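Side-chain contacts in putative chromatin binding protein (Chaetomium thermophilum, PDB 6QP0), which acts as a tRNA-dependent ATPase essential for tRNA modification by Elongator; this chain is the P-loop, nucleotide-binding part of the protein: residues A[73-77]-A[78-82]; A[81-84]-A[85-89]; A[245-248]-A[249-253]. One frame throughout, in Å; residues are numbered along the deposited sequence.

Contact 1. Residues A[73-77]-A[78-82]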
ATOM      1  N   LEU A  73       9.148 -13.248  -3.639  1.00 46.47           N
ATOM      2  CA  LEU A  73       8.774 -11.839  -3.617  1.00 47.49           C
ATOM      3  C   LEU A  73       7.532 -11.625  -4.473  1.00 47.46           C
ATOM      4  O   LEU A  73       7.524 -11.975  -5.658  1.00 47.47           O
ATOM      5  CB  LEU A  73       9.929 -10.971  -4.118  1.00 49.69           C
ATOM      6  CG  LEU A  73       9.745  -9.457  -4.026  1.00 49.67           C
ATOM      7  CD1 LEU A  73       9.468  -9.024  -2.594  1.00 49.08           C
ATOM      8  CD2 LEU A  73      10.980  -8.755  -4.573  1.00 50.88           C
ATOM      9  N   HIS A  74       6.494 -11.045  -3.873  1.00 45.66           N
ATOM     10  CA  HIS A  74       5.244 -10.761  -4.560  1.00 44.74           C
ATOM     11  C   HIS A  74       4.914  -9.277  -4.449  1.00 41.01           C
ATOM     12  O   HIS A  74       5.186  -8.638  -3.429  1.00 42.08           O
ATOM     13  CB  HIS A  74       4.081 -11.580  -3.978  1.00 45.55           C
ATOM     14  CG  HIS A  74       4.358 -13.047  -3.883  1.00 47.98           C
ATOM     15  ND1 HIS A  74       4.052 -13.931  -4.896  1.00 48.90           N
ATOM     16  CD2 HIS A  74       4.905 -13.787  -2.891  1.00 49.52           C
ATOM     17  CE1 HIS A  74       4.404 -15.151  -4.533  1.00 50.30           C
ATOM     18  NE2 HIS A  74       4.924 -15.092  -3.319  1.00 50.24           N
ATOM     19  N   TYR A  75       4.313  -8.739  -5.510  1.00 39.05           N
ATOM     20  CA  TYR A  75       3.879  -7.350  -5.556  1.00 37.40           C
ATOM     21  C   TYR A  75       2.431  -7.295  -6.018  1.00 37.67           C
ATOM     22  O   TYR A  75       2.085  -7.872  -7.054  1.00 39.23           O
ATOM     23  CB  TYR A  75       4.760  -6.523  -6.497  1.00 37.71           C
ATOM     24  CG  TYR A  75       4.208  -5.144  -6.789  1.00 38.27           C
ATOM     25  CD1 TYR A  75       4.420  -4.089  -5.912  1.00 38.64           C
ATOM     26  CD2 TYR A  75       3.476  -4.900  -7.943  1.00 37.95           C
ATOM     27  CE1 TYR A  75       3.915  -2.831  -6.176  1.00 38.23           C
ATOM     28  CE2 TYR A  75       2.969  -3.644  -8.214  1.00 38.21           C
ATOM     29  CZ  TYR A  75       3.192  -2.615  -7.328  1.00 38.44           C
ATOM     30  OH  TYR A  75       2.688  -1.363  -7.593  1.00 39.43           O
ATOM     31  N   ILE A  76       1.593  -6.596  -5.254  1.00 36.06           N
ATOM     32  CA  ILE A  76       0.171  -6.469  -5.548  1.00 38.05           C
ATOM     33  C   ILE A  76      -0.216  -5.001  -5.454  1.00 38.22           C
ATOM     34  O   ILE A  76       0.293  -4.269  -4.599  1.00 36.61           O
ATOM     35  CB  ILE A  76      -0.690  -7.315  -4.586  1.00 38.66           C
ATOM     36  CG1 ILE A  76      -0.228  -8.772  -4.590  1.00 38.02           C
ATOM     37  CG2 ILE A  76      -2.162  -7.221  -4.971  1.00 38.36           C
ATOM     38  CD1 ILE A  76      -0.850  -9.616  -3.494  1.00 36.91           C
ATOM     39  N   SER A  77      -1.127  -4.573  -6.325  1.00 42.18           N
ATOM     40  CA  SER A  77      -1.607  -3.202  -6.326  1.00 43.98           C
ATOM     41  C   SER A  77      -3.000  -3.173  -6.936  1.00 41.89           C
ATOM     42  O   SER A  77      -3.466  -4.158  -7.516  1.00 43.41           O
ATOM     43  CB  SER A  77      -0.658  -2.277  -7.097  1.00 48.62           C
ATOM     44  OG  SER A  77      -0.720  -2.533  -8.489  1.00 49.19           O
ATOM     45  N   ASP A  78      -3.671  -2.027  -6.792  1.00 35.95           N
ATOM     46  CA  ASP A  78      -4.948  -1.833  -7.469  1.00 33.10           C
ATOM     47  C   ASP A  78      -4.800  -2.047  -8.971  1.00 35.45           C
ATOM     48  O   ASP A  78      -5.681  -2.631  -9.615  1.00 33.71           O
ATOM     49  CB  ASP A  78      -5.494  -0.433  -7.178  1.00 31.49           C
ATOM     50  CG  ASP A  78      -5.904  -0.248  -5.726  1.00 30.88           C
ATOM     51  OD1 ASP A  78      -5.506  -1.071  -4.876  1.00 30.18           O
ATOM     52  OD2 ASP A  78      -6.634   0.722  -5.435  1.00 31.51           O
ATOM     53  N   ALA A  79      -3.680  -1.596  -9.542  1.00 40.32           N
ATOM     54  CA  ALA A  79      -3.475  -1.712 -10.981  1.00 44.20           C
ATOM     55  C   ALA A  79      -3.270  -3.163 -11.401  1.00 43.58           C
ATOM     56  O   ALA A  79      -3.794  -3.594 -12.435  1.00 45.85           O
ATOM     57  CB  ALA A  79      -2.278  -0.859 -11.406  1.00 47.12           C
ATOM     58  N   THR A  80      -2.505  -3.932 -10.619  1.00 39.62           N
ATOM     59  CA  THR A  80      -2.287  -5.334 -10.958  1.00 37.53           C
ATOM     60  C   THR A  80      -3.588  -6.124 -10.911  1.00 33.94           C
ATOM     61  O   THR A  80      -3.757  -7.088 -11.663  1.00 33.59           O
ATOM     62  CB  THR A  80      -1.264  -5.964 -10.010  1.00 37.36           C
ATOM     63  OG1 THR A  80      -1.762  -5.922  -8.667  1.00 36.64           O
ATOM     64  CG2 THR A  80       0.068  -5.234 -10.095  1.00 37.74           C
ATOM     65  N   LEU A  81      -4.507  -5.736 -10.031  1.00 31.59           N
ATOM     66  CA  LEU A  81      -5.816  -6.360  -9.932  1.00 30.96           C
ATOM     67  C   LEU A  81      -6.866  -5.639 -10.765  1.00 31.50           C
ATOM     68  O   LEU A  81      -8.056  -5.949 -10.646  1.00 32.38           O
ATOM     69  CB  LEU A  81      -6.262  -6.406  -8.470  1.00 30.35           C
ATOM     70  CG  LEU A  81      -5.298  -7.109  -7.514  1.00 30.95           C
ATOM     71  CD1 LEU A  81      -5.789  -6.990  -6.082  1.00 30.98           C
ATOM     72  CD2 LEU A  81      -5.118  -8.572  -7.903  1.00 32.04           C
ATOM     73  N   SER A  82      -6.454  -4.688 -11.599  1.00 34.68           N
ATOM     74  CA  SER A  82      -7.373  -3.948 -12.460  1.00 38.12           C
ATOM     75  C   SER A  82      -8.502  -3.323 -11.644  1.00 37.99           C
ATOM     76  O   SER A  82      -9.681  -3.402 -11.999  1.00 38.90           O
ATOM     77  CB  SER A  82      -7.928  -4.851 -13.560  1.00 40.05           C
ATOM     78  OG  SER A  82      -6.882  -5.370 -14.362  1.00 41.38           O
TER

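Contact 2. Residues A[81-84]-A[85-89]. With AF3 (aluminum fluoride), chain C.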
ATOM      1  N   LEU A  81      -4.507  -5.736 -10.031  1.00 31.59           N
ATOM      2  CA  LEU A  81      -5.816  -6.360  -9.932  1.00 30.96           C
ATOM      3  C   LEU A  81      -6.866  -5.639 -10.765  1.00 31.50           C
ATOM      4  O   LEU A  81      -8.056  -5.949 -10.646  1.00 32.38           O
ATOM      5  CB  LEU A  81      -6.262  -6.406  -8.470  1.00 30.35           C
ATOM      6  CG  LEU A  81      -5.298  -7.109  -7.514  1.00 30.95           C
ATOM      7  CD1 LEU A  81      -5.789  -6.990  -6.082  1.00 30.98           C
ATOM      8  CD2 LEU A  81      -5.118  -8.572  -7.903  1.00 32.04           C
ATOM      9  N   SER A  82      -6.454  -4.688 -11.599  1.00 34.68           N
ATOM     10  CA  SER A  82      -7.373  -3.948 -12.460  1.00 38.12           C
ATOM     11  C   SER A  82      -8.502  -3.323 -11.644  1.00 37.99           C
ATOM     12  O   SER A  82      -9.681  -3.402 -11.999  1.00 38.90           O
ATOM     13  CB  SER A  82      -7.928  -4.851 -13.560  1.00 40.05           C
ATOM     14  OG  SER A  82      -6.882  -5.370 -14.362  1.00 41.38           O
ATOM     15  N   ILE A  83      -8.128  -2.696 -10.533  1.00 36.07           N
ATOM     16  CA  ILE A  83      -9.064  -1.979  -9.676  1.00 35.00           C
ATOM     17  C   ILE A  83      -8.905  -0.495  -9.979  1.00 37.39           C
ATOM     18  O   ILE A  83      -7.907   0.125  -9.594  1.00 38.34           O
ATOM     19  CB  ILE A  83      -8.820  -2.277  -8.191  1.00 32.65           C
ATOM     20  CG1 ILE A  83      -9.086  -3.756  -7.898  1.00 31.26           C
ATOM     21  CG2 ILE A  83      -9.694  -1.380  -7.319  1.00 33.53           C
ATOM     22  CD1 ILE A  83      -8.716  -4.187  -6.493  1.00 31.37           C
ATOM     23  N   SER A  84      -9.882   0.079 -10.674  1.00 37.26           N
ATOM     24  CA  SER A  84      -9.828   1.494 -11.008  1.00 37.74           C
ATOM     25  C   SER A  84      -9.941   2.347  -9.749  1.00 37.68           C
ATOM     26  O   SER A  84     -10.555   1.952  -8.753  1.00 35.59           O
ATOM     27  CB  SER A  84     -10.944   1.853 -11.988  1.00 38.20           C
ATOM     28  OG  SER A  84     -10.807   3.186 -12.449  1.00 39.75           O
ATOM     29  N   ARG A  85      -9.339   3.537  -9.804  1.00 41.50           N
ATOM     30  CA  ARG A  85      -9.374   4.460  -8.676  1.00 43.05           C
ATOM     31  C   ARG A  85     -10.770   4.995  -8.392  1.00 43.80           C
ATOM     32  O   ARG A  85     -10.976   5.605  -7.337  1.00 43.18           O
ATOM     33  CB  ARG A  85      -8.425   5.631  -8.935  1.00 45.27           C
ATOM     34  CG  ARG A  85      -6.962   5.238  -9.011  1.00 46.07           C
ATOM     35  CD  ARG A  85      -6.139   6.302  -9.719  1.00 49.40           C
ATOM     36  NE  ARG A  85      -4.706   6.028  -9.643  1.00 50.29           N
ATOM     37  CZ  ARG A  85      -4.074   5.122 -10.383  1.00 50.98           C
ATOM     38  NH1 ARG A  85      -4.743   4.385 -11.260  1.00 50.26           N
ATOM     39  NH2 ARG A  85      -2.767   4.947 -10.241  1.00 51.00           N
ATOM     40  N   SER A  86     -11.727   4.787  -9.296  1.00 45.95           N
ATOM     41  CA  SER A  86     -13.073   5.313  -9.115  1.00 45.45           C
ATOM     42  C   SER A  86     -13.896   4.521  -8.108  1.00 42.03           C
ATOM     43  O   SER A  86     -14.992   4.964  -7.747  1.00 44.09           O
ATOM     44  CB  SER A  86     -13.801   5.347 -10.461  1.00 47.69           C
ATOM     45  OG  SER A  86     -13.721   4.092 -11.112  1.00 47.19           O
ATOM     46  N   VAL A  87     -13.399   3.373  -7.639  1.00 36.44           N
ATOM     47  CA  VAL A  87     -14.116   2.611  -6.627  1.00 35.72           C
ATOM     48  C   VAL A  87     -14.196   3.366  -5.305  1.00 35.77           C
ATOM     49  O   VAL A  87     -15.017   3.022  -4.446  1.00 35.73           O
ATOM     50  CB  VAL A  87     -13.450   1.239  -6.410  1.00 34.22           C
ATOM     51  CG1 VAL A  87     -13.462   0.427  -7.697  1.00 34.29           C
ATOM     52  CG2 VAL A  87     -12.025   1.403  -5.891  1.00 33.37           C
ATOM     53  N   TYR A  88     -13.367   4.390  -5.119  1.00 39.61           N
ATOM     54  CA  TYR A  88     -13.259   5.091  -3.847  1.00 40.53           C
ATOM     55  C   TYR A  88     -14.206   6.281  -3.737  1.00 44.06           C
ATOM     56  O   TYR A  88     -14.050   7.096  -2.822  1.00 44.96           O
ATOM     57  CB  TYR A  88     -11.811   5.540  -3.634  1.00 40.76           C
ATOM     58  CG  TYR A  88     -10.845   4.376  -3.627  1.00 39.67           C
ATOM     59  CD1 TYR A  88     -10.754   3.536  -2.525  1.00 38.63           C
ATOM     60  CD2 TYR A  88     -10.040   4.104  -4.725  1.00 39.71           C
ATOM     61  CE1 TYR A  88      -9.887   2.463  -2.514  1.00 37.54           C
ATOM     62  CE2 TYR A  88      -9.166   3.032  -4.722  1.00 38.26           C
ATOM     63  CZ  TYR A  88      -9.095   2.215  -3.614  1.00 36.63           C
ATOM     64  OH  TYR A  88      -8.229   1.146  -3.603  1.00 34.49           O
ATOM     65  N   ASP A  89     -15.185   6.390  -4.629  1.00 48.09           N
ATOM     66  CA  ASP A  89     -16.182   7.452  -4.553  1.00 51.57           C
ATOM     67  C   ASP A  89     -17.305   7.067  -3.596  1.00 52.53           C
ATOM     68  O   ASP A  89     -18.039   7.926  -3.105  1.00 54.36           O
ATOM     69  CB  ASP A  89     -16.749   7.751  -5.942  1.00 54.77           C
ATOM     70  CG  ASP A  89     -15.784   8.534  -6.810  1.00 57.75           C
ATOM     71  OD1 ASP A  89     -15.495   9.701  -6.474  1.00 60.04           O
ATOM     72  OD2 ASP A  89     -15.303   7.983  -7.821  1.00 58.79           O
TER
HETATM   73 AL   AF3 C 502      -1.847   5.877  -7.190  1.00 41.56          AL
HETATM   74  F1  AF3 C 502      -1.105   4.343  -7.045  1.00 39.17           F
HETATM   75  F2  AF3 C 502      -1.608   6.801  -8.607  1.00 41.22           F
HETATM   76  F3  AF3 C 502      -2.403   6.673  -5.786  1.00 41.22           F

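Contact 3. Residues A[245-248]-A[249-253]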
ATOM      1  N   ASP A 245      16.087  -1.795   5.737  1.00 57.88           N
ATOM      2  CA  ASP A 245      16.797  -2.776   6.553  1.00 61.01           C
ATOM      3  C   ASP A 245      16.007  -3.120   7.813  1.00 60.46           C
ATOM      4  O   ASP A 245      15.960  -4.286   8.223  1.00 61.55           O
ATOM      5  CB  ASP A 245      18.188  -2.248   6.918  1.00 64.90           C
ATOM      6  CG  ASP A 245      19.199  -2.410   5.787  1.00 66.85           C
ATOM      7  OD1 ASP A 245      19.622  -3.555   5.516  1.00 68.92           O
ATOM      8  OD2 ASP A 245      19.565  -1.392   5.163  1.00 66.59           O
ATOM      9  N   LYS A 246      15.391  -2.119   8.447  1.00 59.16           N
ATOM     10  CA  LYS A 246      14.565  -2.387   9.620  1.00 58.87           C
ATOM     11  C   LYS A 246      13.316  -3.173   9.234  1.00 55.55           C
ATOM     12  O   LYS A 246      12.855  -4.029  10.000  1.00 55.85           O
ATOM     13  CB  LYS A 246      14.198  -1.075  10.314  1.00 58.76           C
ATOM     14  CG  LYS A 246      15.376  -0.356  10.973  1.00 62.56           C
ATOM     15  CD  LYS A 246      15.136   1.146  11.019  1.00 61.90           C
ATOM     16  CE  LYS A 246      16.181   1.887  11.845  1.00 65.87           C
ATOM     17  NZ  LYS A 246      17.572   1.369  11.692  1.00 69.02           N
ATOM     18  N   ILE A 247      12.759  -2.907   8.048  1.00 52.66           N
ATOM     19  CA  ILE A 247      11.675  -3.746   7.542  1.00 49.91           C
ATOM     20  C   ILE A 247      12.149  -5.188   7.413  1.00 51.34           C
ATOM     21  O   ILE A 247      11.444  -6.128   7.796  1.00 50.46           O
ATOM     22  CB  ILE A 247      11.144  -3.215   6.196  1.00 47.47           C
ATOM     23  CG1 ILE A 247      10.540  -1.816   6.345  1.00 46.32           C
ATOM     24  CG2 ILE A 247      10.111  -4.192   5.628  1.00 45.16           C
ATOM     25  CD1 ILE A 247      10.202  -1.144   5.022  1.00 44.85           C
ATOM     26  N   TRP A 248      13.358  -5.386   6.878  1.00 53.86           N
ATOM     27  CA  TRP A 248      13.869  -6.738   6.695  1.00 55.90           C
ATOM     28  C   TRP A 248      14.060  -7.437   8.035  1.00 58.31           C
ATOM     29  O   TRP A 248      13.629  -8.581   8.221  1.00 58.24           O
ATOM     30  CB  TRP A 248      15.183  -6.706   5.920  1.00 58.89           C
ATOM     31  CG  TRP A 248      15.735  -8.069   5.670  1.00 61.62           C
ATOM     32  CD1 TRP A 248      16.631  -8.746   6.443  1.00 65.77           C
ATOM     33  CD2 TRP A 248      15.417  -8.931   4.572  1.00 60.93           C
ATOM     34  NE1 TRP A 248      16.896  -9.976   5.891  1.00 67.73           N
ATOM     35  CE2 TRP A 248      16.163 -10.114   4.742  1.00 64.78           C
ATOM     36  CE3 TRP A 248      14.577  -8.817   3.461  1.00 57.91           C
ATOM     37  CZ2 TRP A 248      16.094 -11.175   3.841  1.00 65.60           C
ATOM     38  CZ3 TRP A 248      14.511  -9.869   2.567  1.00 58.73           C
ATOM     39  CH2 TRP A 248      15.265 -11.034   2.763  1.00 62.50           C
ATOM     40  N   ASP A 249      14.718  -6.765   8.984  1.00 60.82           N
ATOM     41  CA  ASP A 249      14.912  -7.352  10.304  1.00 63.78           C
ATOM     42  C   ASP A 249      13.582  -7.663  10.976  1.00 62.48           C
ATOM     43  O   ASP A 249      13.478  -8.638  11.729  1.00 64.16           O
ATOM     44  CB  ASP A 249      15.740  -6.412  11.180  1.00 66.96           C
ATOM     45  CG  ASP A 249      17.161  -6.249  10.678  1.00 70.32           C
ATOM     46  OD1 ASP A 249      17.693  -7.206  10.077  1.00 71.99           O
ATOM     47  OD2 ASP A 249      17.748  -5.166  10.886  1.00 71.56           O
ATOM     48  N   ALA A 250      12.553  -6.853  10.711  1.00 61.61           N
ATOM     49  CA  ALA A 250      11.249  -7.085  11.320  1.00 59.40           C
ATOM     50  C   ALA A 250      10.609  -8.366  10.799  1.00 58.30           C
ATOM     51  O   ALA A 250      10.024  -9.132  11.574  1.00 60.53           O
ATOM     52  CB  ALA A 250      10.334  -5.888  11.063  1.00 56.35           C
ATOM     53  N   ILE A 251      10.708  -8.619   9.493  1.00 52.46           N
ATOM     54  CA  ILE A 251      10.050  -9.777   8.895  1.00 53.96           C
ATOM     55  C   ILE A 251      11.012 -10.957   8.835  1.00 63.78           C
ATOM     56  O   ILE A 251      10.968 -11.766   7.904  1.00 58.39           O
ATOM     57  CB  ILE A 251       9.491  -9.450   7.496  1.00 47.21           C
ATOM     58  CG1 ILE A 251      10.601  -8.967   6.556  1.00 48.85           C
ATOM     59  CG2 ILE A 251       8.375  -8.419   7.604  1.00 44.25           C
ATOM     60  CD1 ILE A 251      10.081  -8.243   5.322  1.00 46.39           C
ATOM     61  N   ALA A 252      11.883 -11.053   9.842  1.00 81.43           N
ATOM     62  CA  ALA A 252      12.736 -12.218  10.037  1.00 91.61           C
ATOM     63  C   ALA A 252      12.530 -12.748  11.450  1.00 95.99           C
ATOM     64  O   ALA A 252      11.580 -12.346  12.144  1.00 93.36           O
ATOM     65  CB  ALA A 252      14.206 -11.855   9.791  1.00 97.01           C
ATOM     66  N   GLY A 253      13.397 -13.647  11.891  1.00 99.09           N
ATOM     67  CA  GLY A 253      13.309 -14.211  13.222  1.00102.79           C
ATOM     68  C   GLY A 253      13.375 -13.159  14.311  1.00103.42           C
ATOM     69  O   GLY A 253      12.910 -13.376  15.430  1.00104.18           O
TER

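Contact 1. Residues A[73-77]-A[78-82]
Two donors converge on the carbonyl oxygen of Ser-77, both from the same face of its plane: the hydroxyl OG1 of Thr-80 at 2.7 Å and the backbone N of Leu-81 at 3.1 Å, the latter with an N-H...O angle of 153°. The side chain of Ser-77 is an acceptor as well. Its OG lies between its own backbone N and carbonyl carbon (chi1 71°) and accepts a nearly straight bond of 3.1 Å from Thr-80 N. The two bonds from the backbone amides, Thr-80 N to OG and Leu-81 N to O, make an ST motif that bends the chain away as strand 72-77, at an edge of the parallel sheet, runs out; a type I turn from Ala-79 to Ser-82 overlaps its far end. With alanine at position 77 the amide of Thr-80 would probably lose this acceptor, leaving the start of the bend less firmly set. Threonine suits its place because its two branches part company: while OG1 bonds, the methyl CG2 lies obliquely against CE2 of Tyr-75, 3.8 Å away. On the other side of the strand, Ile-76 CG2 meets Leu-81 CD1 at 3.8 Å, and both residues rest on helix 106-120. The hydroxyl of Tyr-75 reaches Asp-130, a magnesium ligand.

Contact 2. Residues A[81-84]-A[85-89]
The guanidinium of Arg-85 presents its edge to the aluminum fluoride, with F2 in its plane, while the ring of Tyr-88 carries the methyl CG2 of Val-87 on one face, 3.4 Å above the plane and offset toward the rim. Arg-85 NH2 gives F2 a fairly straight bond of 2.7 Å (165°), and Arg-85 NE adds a weak one at 3.4 Å. An extended chain from CG to NE carries the group to the ligand, and NH1 is held by the carbonyl of Ser-198. Arginine fits here because its planar edge can offer more than one N-H to an anion; aluminum fluoride commonly mimics the phosphoryl group in transfer, and Tyr-203, Lys-15 and the backbone N of Ser-12 bind it too. The turn around Arg-85 sets where its side chain starts, though with weak bonds. Val-87 N donates a weak but straight bond of 3.4 Å to Ser-84 O at the start of the 3-10 segment 85-87, and the hydroxyls of Ser-84 and Ser-86 share another weak one at 3.3 Å. Val-87 CG2 also packs against Ile-83 CG2 at 3.9 Å, the two side chains crossing at about a right angle. The loop follows strand 72-77 and lies between two helices: Ile-83 settles on Ala-109 and Ala-112 of helix 106-120, whereas Tyr-88, its hydroxyl bonded to Asp-78, leans on Asn-207 and Leu-211 of helix 205-213.

Contact 3. Residues A[245-248]-A[249-253]
Asp-249 N donates to Asp-245 O over 2.9 Å, and at 170° the bond is nearly straight, the regular i to i+4 link of an alpha helix. Ala-250 N repeats it to Lys-246 O at 2.9 Å, although more bent. The ladder's last rung is Ile-251 N to Ile-247 O at 3.1 Å, with a weak second bond from the same amide to Trp-248 O at 3.2 Å, and Ile-251 is the first residue to leave helical backbone angles. This is the end of helix 237-250, which lies against the parallel sheet of the P-loop domain. Its apolar side carries Ile-247 and Ile-251, side by side and pointing the same way, with Ile-247 CG2 4.1 Å from Ile-251 CD1. Ile-251 holds CG1 between its backbone N and carbonyl carbon (chi1 58°), which brings that branch up to Ile-247 O at 3.2 Å. Branched aliphatic side chains suit this face, since both touch Ile-5 of strand 4-9, and Ile-247 goes on to Cys-154 and Leu-156 of strand 153-158. The indole of Trp-248 swings off toward helix 15-31, where it packs on Tyr-25, Leu-26 and Ile-30 and forms a cation-pi contact with Arg-29. That arginine also makes a salt bridge to Asp-245 OD1, a carboxylate oxygen that Tyr-25 OH bonds as well. Asp-249 crosses Trp-248 at about a right angle, its OD1 4.1 Å from CD1 of the indole and the planes of carboxylate and ring 70° apart.

In the fold
Contacts 1 and 2 follow directly along the chain, sharing Leu-81 and Ser-82, with centres about 13 Å apart. They also touch: the backbone oxygen of Asp-78 probably accepts a hydrogen bond from the amide of Ile-83. Together they carry the chain from edge strand 72-77 into the loop before helix 106-120, passing from a residue that holds a magnesium ligand to one that binds the aluminum fluoride. Contact 3 comes much later, at the end of helix 237-250, its centre about 22 Å from that of contact 1 and 31 Å from that of contact 2, across the chain's centre from the latter. Helix 15-31 is a common neighbour of contacts 1 and 3, linking the nucleotide side of the domain with this distant helix end.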